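Local structure of ultraspiracle (Drosophila melanogaster, 1HG4) at residues 59-64 with 263-268; 209-214 with 224-229. The protein is a nuclear hormone receptor and transcription factor whose ligand-binding domain here holds a phospholipid and adopts an inactive conformation. All coordinates share one frame; numbering follows the deposited sequence.

Contact 1: 59-64 with 263-268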
loop_
_atom_site.group_PDB
_atom_site.type_symbol
_atom_site.label_atom_id
_atom_site.label_comp_id
_atom_site.label_asym_id
_atom_site.label_seq_id
_atom_site.Cartn_x
_atom_site.Cartn_y
_atom_site.Cartn_z
ATOM N N GLN A 59 -10.411 -16.447 26.976
ATOM C CA GLN A 59 -9.560 -15.400 26.438
ATOM C C GLN A 59 -9.732 -15.318 24.928
ATOM O O GLN A 59 -9.588 -14.243 24.340
ATOM C CB GLN A 59 -8.096 -15.660 26.805
ATOM C CG GLN A 59 -7.842 -15.564 28.309
ATOM C CD GLN A 59 -6.379 -15.661 28.671
ATOM O OE1 GLN A 59 -5.520 -15.895 27.812
ATOM N NE2 GLN A 59 -6.080 -15.483 29.952
ATOM N N LEU A 60 -10.055 -16.454 24.306
ATOM C CA LEU A 60 -10.272 -16.495 22.866
ATOM C C LEU A 60 -11.540 -15.722 22.520
ATOM O O LEU A 60 -11.560 -14.931 21.572
ATOM C CB LEU A 60 -10.399 -17.935 22.374
ATOM C CG LEU A 60 -9.125 -18.636 21.909
ATOM C CD1 LEU A 60 -9.450 -20.084 21.555
ATOM C CD2 LEU A 60 -8.544 -17.906 20.693
ATOM N N PHE A 61 -12.598 -15.962 23.291
ATOM C CA PHE A 61 -13.865 -15.275 23.073
ATOM C C PHE A 61 -13.627 -13.775 23.169
ATOM O O PHE A 61 -14.071 -13.007 22.321
ATOM C CB PHE A 61 -14.899 -15.685 24.129
ATOM C CG PHE A 61 -16.273 -15.136 23.867
ATOM C CD1 PHE A 61 -16.641 -13.886 24.357
ATOM C CD2 PHE A 61 -17.187 -15.848 23.087
ATOM C CE1 PHE A 61 -17.905 -13.351 24.069
ATOM C CE2 PHE A 61 -18.455 -15.317 22.795
ATOM C CZ PHE A 61 -18.810 -14.071 23.288
ATOM N N GLN A 62 -12.929 -13.376 24.225
ATOM C CA GLN A 62 -12.624 -11.980 24.472
ATOM C C GLN A 62 -11.815 -11.378 23.336
ATOM O O GLN A 62 -12.050 -10.233 22.936
ATOM C CB GLN A 62 -11.874 -11.847 25.800
ATOM C CG GLN A 62 -12.772 -12.044 27.017
ATOM C CD GLN A 62 -11.999 -12.409 28.271
ATOM O OE1 GLN A 62 -10.966 -11.815 28.579
ATOM N NE2 GLN A 62 -12.512 -13.388 29.015
ATOM N N MET A 63 -10.880 -12.163 22.810
ATOM C CA MET A 63 -10.026 -11.722 21.718
ATOM C C MET A 63 -10.848 -11.332 20.507
ATOM O O MET A 63 -10.596 -10.301 19.881
ATOM C CB MET A 63 -9.050 -12.828 21.326
ATOM C CG MET A 63 -8.095 -12.407 20.225
ATOM S SD MET A 63 -7.203 -13.794 19.540
ATOM C CE MET A 63 -6.339 -14.377 21.040
ATOM N N VAL A 64 -11.825 -12.166 20.177
ATOM C CA VAL A 64 -12.695 -11.903 19.035
ATOM C C VAL A 64 -13.432 -10.575 19.221
ATOM O O VAL A 64 -13.501 -9.772 18.294
ATOM C CB VAL A 64 -13.717 -13.058 18.842
ATOM C CG1 VAL A 64 -14.748 -12.682 17.798
ATOM C CG2 VAL A 64 -12.978 -14.320 18.427
ATOM N N LEU A 263 -15.560 -17.359 12.648
ATOM C CA LEU A 263 -16.577 -16.886 11.717
ATOM C C LEU A 263 -17.941 -16.811 12.385
ATOM O O LEU A 263 -18.691 -15.851 12.187
ATOM C CB LEU A 263 -16.663 -17.830 10.518
ATOM C CG LEU A 263 -16.879 -17.225 9.135
ATOM C CD1 LEU A 263 -17.130 -18.355 8.148
ATOM C CD2 LEU A 263 -18.045 -16.260 9.146
ATOM N N GLU A 264 -18.259 -17.827 13.180
ATOM C CA GLU A 264 -19.544 -17.883 13.851
ATOM C C GLU A 264 -19.711 -16.817 14.920
ATOM O O GLU A 264 -20.798 -16.244 15.051
ATOM C CB GLU A 264 -19.767 -19.285 14.424
ATOM C CG GLU A 264 -19.580 -20.385 13.361
ATOM C CD GLU A 264 -19.951 -21.779 13.848
ATOM O OE1 GLU A 264 -19.613 -22.119 15.010
ATOM O OE2 GLU A 264 -20.566 -22.535 13.053
ATOM N N GLN A 265 -18.656 -16.526 15.681
ATOM C CA GLN A 265 -18.790 -15.492 16.703
ATOM C C GLN A 265 -18.880 -14.132 16.022
ATOM O O GLN A 265 -19.658 -13.274 16.439
ATOM C CB GLN A 265 -17.613 -15.502 17.683
ATOM C CG GLN A 265 -17.879 -14.655 18.930
ATOM C CD GLN A 265 -16.756 -14.694 19.948
ATOM O OE1 GLN A 265 -16.131 -15.730 20.152
ATOM N NE2 GLN A 265 -16.515 -13.570 20.615
ATOM N N LEU A 266 -18.091 -13.935 14.967
ATOM C CA LEU A 266 -18.118 -12.666 14.254
ATOM C C LEU A 266 -19.488 -12.388 13.650
ATOM O O LEU A 266 -19.998 -11.276 13.759
ATOM C CB LEU A 266 -17.041 -12.637 13.159
ATOM C CG LEU A 266 -15.620 -12.411 13.680
ATOM C CD1 LEU A 266 -14.610 -12.604 12.572
ATOM C CD2 LEU A 266 -15.517 -11.025 14.277
ATOM N N GLU A 267 -20.087 -13.401 13.027
ATOM C CA GLU A 267 -21.399 -13.249 12.398
ATOM C C GLU A 267 -22.500 -13.079 13.427
ATOM O O GLU A 267 -23.656 -12.854 13.079
ATOM C CB GLU A 267 -21.721 -14.453 11.508
ATOM C CG GLU A 267 -20.842 -14.565 10.276
ATOM C CD GLU A 267 -21.162 -15.795 9.437
ATOM O OE1 GLU A 267 -21.113 -16.920 9.983
ATOM O OE2 GLU A 267 -21.453 -15.642 8.226
ATOM N N ALA A 268 -22.138 -13.172 14.696
ATOM C CA ALA A 268 -23.115 -13.027 15.757
ATOM C C ALA A 268 -22.945 -11.674 16.427
ATOM O O ALA A 268 -21.883 -11.060 16.340
ATOM C CB ALA A 268 -22.942 -14.139 16.773
#
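Gln265 grips Phe61 in a buried helix-to-helix contact, part polar and part apolar. It docks the C-terminal helix 258-266 onto helix 46-68. The centre of the contact lies about 14 Å from the centre of the chain.

Gln265 reaches across as an extended arm, with CG anti to its backbone N (chi1 -167°). Its amide lies flat over one face of the Phe61 ring. The two planes are only 20° apart, and NE2 sits 3.3 Å above the ring centre. The stack is tight: Gln265 OE1 comes to 3.1 Å from Phe61 CD2, near the rim of the ring.

The same NE2 donates to the main-chain oxygen of its stacking partner, over 3.0 Å from Gln265 NE2 to Phe61 O. The N-H...O angle is 160°, and the acceptor lies in the amide plane of Gln265. A second hydrogen bond runs from NE2 to Glu65 OE2, one turn further along helix 46-68. Two acceptors and a ring face therefore fix the rotation of the amide.

Val64 meets Gln265 from the opposite direction. Its CB is 3.4 Å from Gln265 NE2. Val64 CG1 packs along the Gln265 chain and also meets Leu266 CD2 at 4.0 Å.

Arg68, further along helix 46-68, makes weak hydrogen bonds to the main-chain oxygens of Gln265, Leu266 and Ala268, at the end of helix 258-266 and just beyond it. Trp89 of helix 78-100 packs on Leu60 and Met63.

By its place in the chain, helix 258-266 is probably the activation helix of the nuclear receptor fold (H12), and helix 46-68 is probably H3. Docking of this kind is consistent with an H12 lying along the coactivator groove, as in antagonist-bound receptors.

Contact 2: 209-214 with 224-229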
loop_
_atom_site.group_PDB
_atom_site.type_symbol
_atom_site.label_atom_id
_atom_site.label_comp_id
_atom_site.label_asym_id
_atom_site.label_seq_id
_atom_site.Cartn_x
_atom_site.Cartn_y
_atom_site.Cartn_z
ATOM N N ALA A 209 3.234 4.743 14.038
ATOM C CA ALA A 209 3.254 6.161 14.317
ATOM C C ALA A 209 2.874 6.415 15.776
ATOM O O ALA A 209 3.514 7.229 16.440
ATOM C CB ALA A 209 2.293 6.890 13.384
ATOM N N CYS A 210 1.845 5.725 16.277
ATOM C CA CYS A 210 1.419 5.903 17.673
ATOM C C CYS A 210 2.511 5.449 18.634
ATOM O O CYS A 210 2.839 6.152 19.587
ATOM C CB CYS A 210 0.134 5.122 17.961
ATOM S SG CYS A 210 -1.339 5.874 17.212
ATOM N N LEU A 211 3.086 4.281 18.356
ATOM C CA LEU A 211 4.128 3.739 19.206
ATOM C C LEU A 211 5.320 4.680 19.277
ATOM O O LEU A 211 5.801 5.003 20.368
ATOM C CB LEU A 211 4.562 2.359 18.701
ATOM C CG LEU A 211 5.574 1.620 19.586
ATOM C CD1 LEU A 211 4.997 1.444 20.988
ATOM C CD2 LEU A 211 5.920 0.278 18.976
ATOM N N ASP A 212 5.780 5.138 18.114
ATOM C CA ASP A 212 6.923 6.048 18.033
ATOM C C ASP A 212 6.667 7.334 18.810
ATOM O O ASP A 212 7.522 7.778 19.566
ATOM C CB ASP A 212 7.243 6.373 16.564
ATOM C CG ASP A 212 8.545 7.139 16.405
ATOM O OD1 ASP A 212 9.608 6.546 16.661
ATOM O OD2 ASP A 212 8.513 8.334 16.040
ATOM N N GLU A 213 5.487 7.923 18.634
ATOM C CA GLU A 213 5.134 9.147 19.348
ATOM C C GLU A 213 5.212 8.927 20.853
ATOM O O GLU A 213 5.758 9.753 21.585
ATOM C CB GLU A 213 3.729 9.591 18.968
ATOM C CG GLU A 213 3.271 10.857 19.670
ATOM C CD GLU A 213 1.857 11.268 19.281
ATOM O OE1 GLU A 213 0.937 10.427 19.376
ATOM O OE2 GLU A 213 1.661 12.436 18.887
ATOM N N HIS A 214 4.662 7.810 21.309
ATOM C CA HIS A 214 4.697 7.489 22.721
ATOM C C HIS A 214 6.164 7.413 23.161
ATOM O O HIS A 214 6.527 7.887 24.229
ATOM C CB HIS A 214 4.006 6.147 22.973
ATOM C CG HIS A 214 3.971 5.762 24.414
ATOM N ND1 HIS A 214 3.107 6.344 25.316
ATOM C CD2 HIS A 214 4.734 4.898 25.122
ATOM C CE1 HIS A 214 3.341 5.854 26.521
ATOM N NE2 HIS A 214 4.325 4.976 26.431
ATOM N N GLY A 224 16.732 4.642 20.402
ATOM C CA GLY A 224 16.760 3.272 19.948
ATOM C C GLY A 224 15.671 2.426 20.572
ATOM O O GLY A 224 15.559 1.237 20.271
ATOM N N ARG A 225 14.854 3.034 21.426
ATOM C CA ARG A 225 13.789 2.305 22.100
ATOM C C ARG A 225 12.793 1.664 21.137
ATOM O O ARG A 225 12.529 0.469 21.219
ATOM C CB ARG A 225 13.034 3.220 23.071
ATOM C CG ARG A 225 12.093 2.467 24.005
ATOM C CD ARG A 225 11.235 3.420 24.843
ATOM N NE ARG A 225 10.292 2.721 25.718
ATOM C CZ ARG A 225 10.651 1.958 26.749
ATOM N NH1 ARG A 225 11.932 1.799 27.040
ATOM N NH2 ARG A 225 9.740 1.344 27.487
ATOM N N PHE A 226 12.237 2.466 20.237
ATOM C CA PHE A 226 11.256 1.994 19.260
ATOM C C PHE A 226 11.696 0.684 18.585
ATOM O O PHE A 226 10.940 -0.288 18.549
ATOM C CB PHE A 226 11.032 3.086 18.205
ATOM C CG PHE A 226 10.072 2.703 17.109
ATOM C CD1 PHE A 226 8.695 2.787 17.309
ATOM C CD2 PHE A 226 10.543 2.272 15.872
ATOM C CE1 PHE A 226 7.798 2.449 16.293
ATOM C CE2 PHE A 226 9.657 1.932 14.856
ATOM C CZ PHE A 226 8.280 2.023 15.067
ATOM N N ALA A 227 12.923 0.655 18.068
ATOM C CA ALA A 227 13.438 -0.522 17.390
ATOM C C ALA A 227 13.581 -1.689 18.348
ATOM O O ALA A 227 13.264 -2.819 18.000
ATOM C CB ALA A 227 14.794 -0.215 16.735
ATOM N N GLN A 228 14.077 -1.417 19.551
ATOM C CA GLN A 228 14.235 -2.467 20.546
ATOM C C GLN A 228 12.902 -3.114 20.900
ATOM O O GLN A 228 12.818 -4.337 21.028
ATOM C CB GLN A 228 14.873 -1.915 21.819
ATOM N N LEU A 229 11.860 -2.305 21.060
ATOM C CA LEU A 229 10.553 -2.845 21.413
ATOM C C LEU A 229 10.078 -3.803 20.330
ATOM O O LEU A 229 9.485 -4.845 20.622
ATOM C CB LEU A 229 9.521 -1.729 21.590
ATOM C CG LEU A 229 9.710 -0.790 22.777
ATOM C CD1 LEU A 229 8.598 0.238 22.823
ATOM C CD2 LEU A 229 9.713 -1.602 24.044
#
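Leu211 is the first residue of 209-214 to pack firmly against the other segment, where it meets Phe226 and Leu229. The contact packs helix 197-218 against the start of helix 225-250. The short segments run at 128° to each other, with their axes 10.0 Å apart.

Leu211 points its two methyls at different partners. CD2 lies 3.9 Å from Phe226 CE1, and the two side chains meet at a slant. CD1 approaches the other leucine, 4.2 Å from Leu229 CD1. Cys180 of helix 175-186 also touches Leu211.

Asp212 comes next and meets the ring with its backbone as well as its side chain. Its CA is 3.8 Å from Phe226 CD1. The phenyl ring reaches the helix surface because Phe226 CG stands anti to its backbone N (chi1 178°). Asp212 OD1 lies over one ring face, 3.9 Å from Phe226 CG. Carboxylate and ring planes are almost perpendicular, at 88°. The other oxygen, OD2, accepts a hydrogen bond from Leu78 N of the third subunit and has a long, weak ion pair with Arg216. Replacing Phe226 with an alanine would probably open a gap between the two helices and leave Leu211 CD2 and Asp212 CB without the ring they pack on.

Apolar packing, the backbone of Asp212 against the ring and the carboxylate over its face join the two segments. An anionic oxygen over a ring face is unlikely to add much attraction. The fit probably rests on shape and on burial of carbon surface, while the outside partners of OD2 may ease the charge of Asp212.

Contact 1 and contact 2 are separate sites of one helical ligand-binding domain. Their centres are 30 Å apart, their nearest atoms about 18 Å, and they do not touch. The chain connects them: helix 225-250, which begins in contact 2, is followed by helix 258-266, which docks in contact 1. Contact 1 joins residues far apart in sequence, whereas contact 2 packs consecutive helices across a short loop. In contact 1 the Phe61 side chain is about 13 Å from the bound phospholipid. Contact 1 is probably part of the inactive state of the receptor, if helix 258-266 is H12, and contact 2 borders the third subunit.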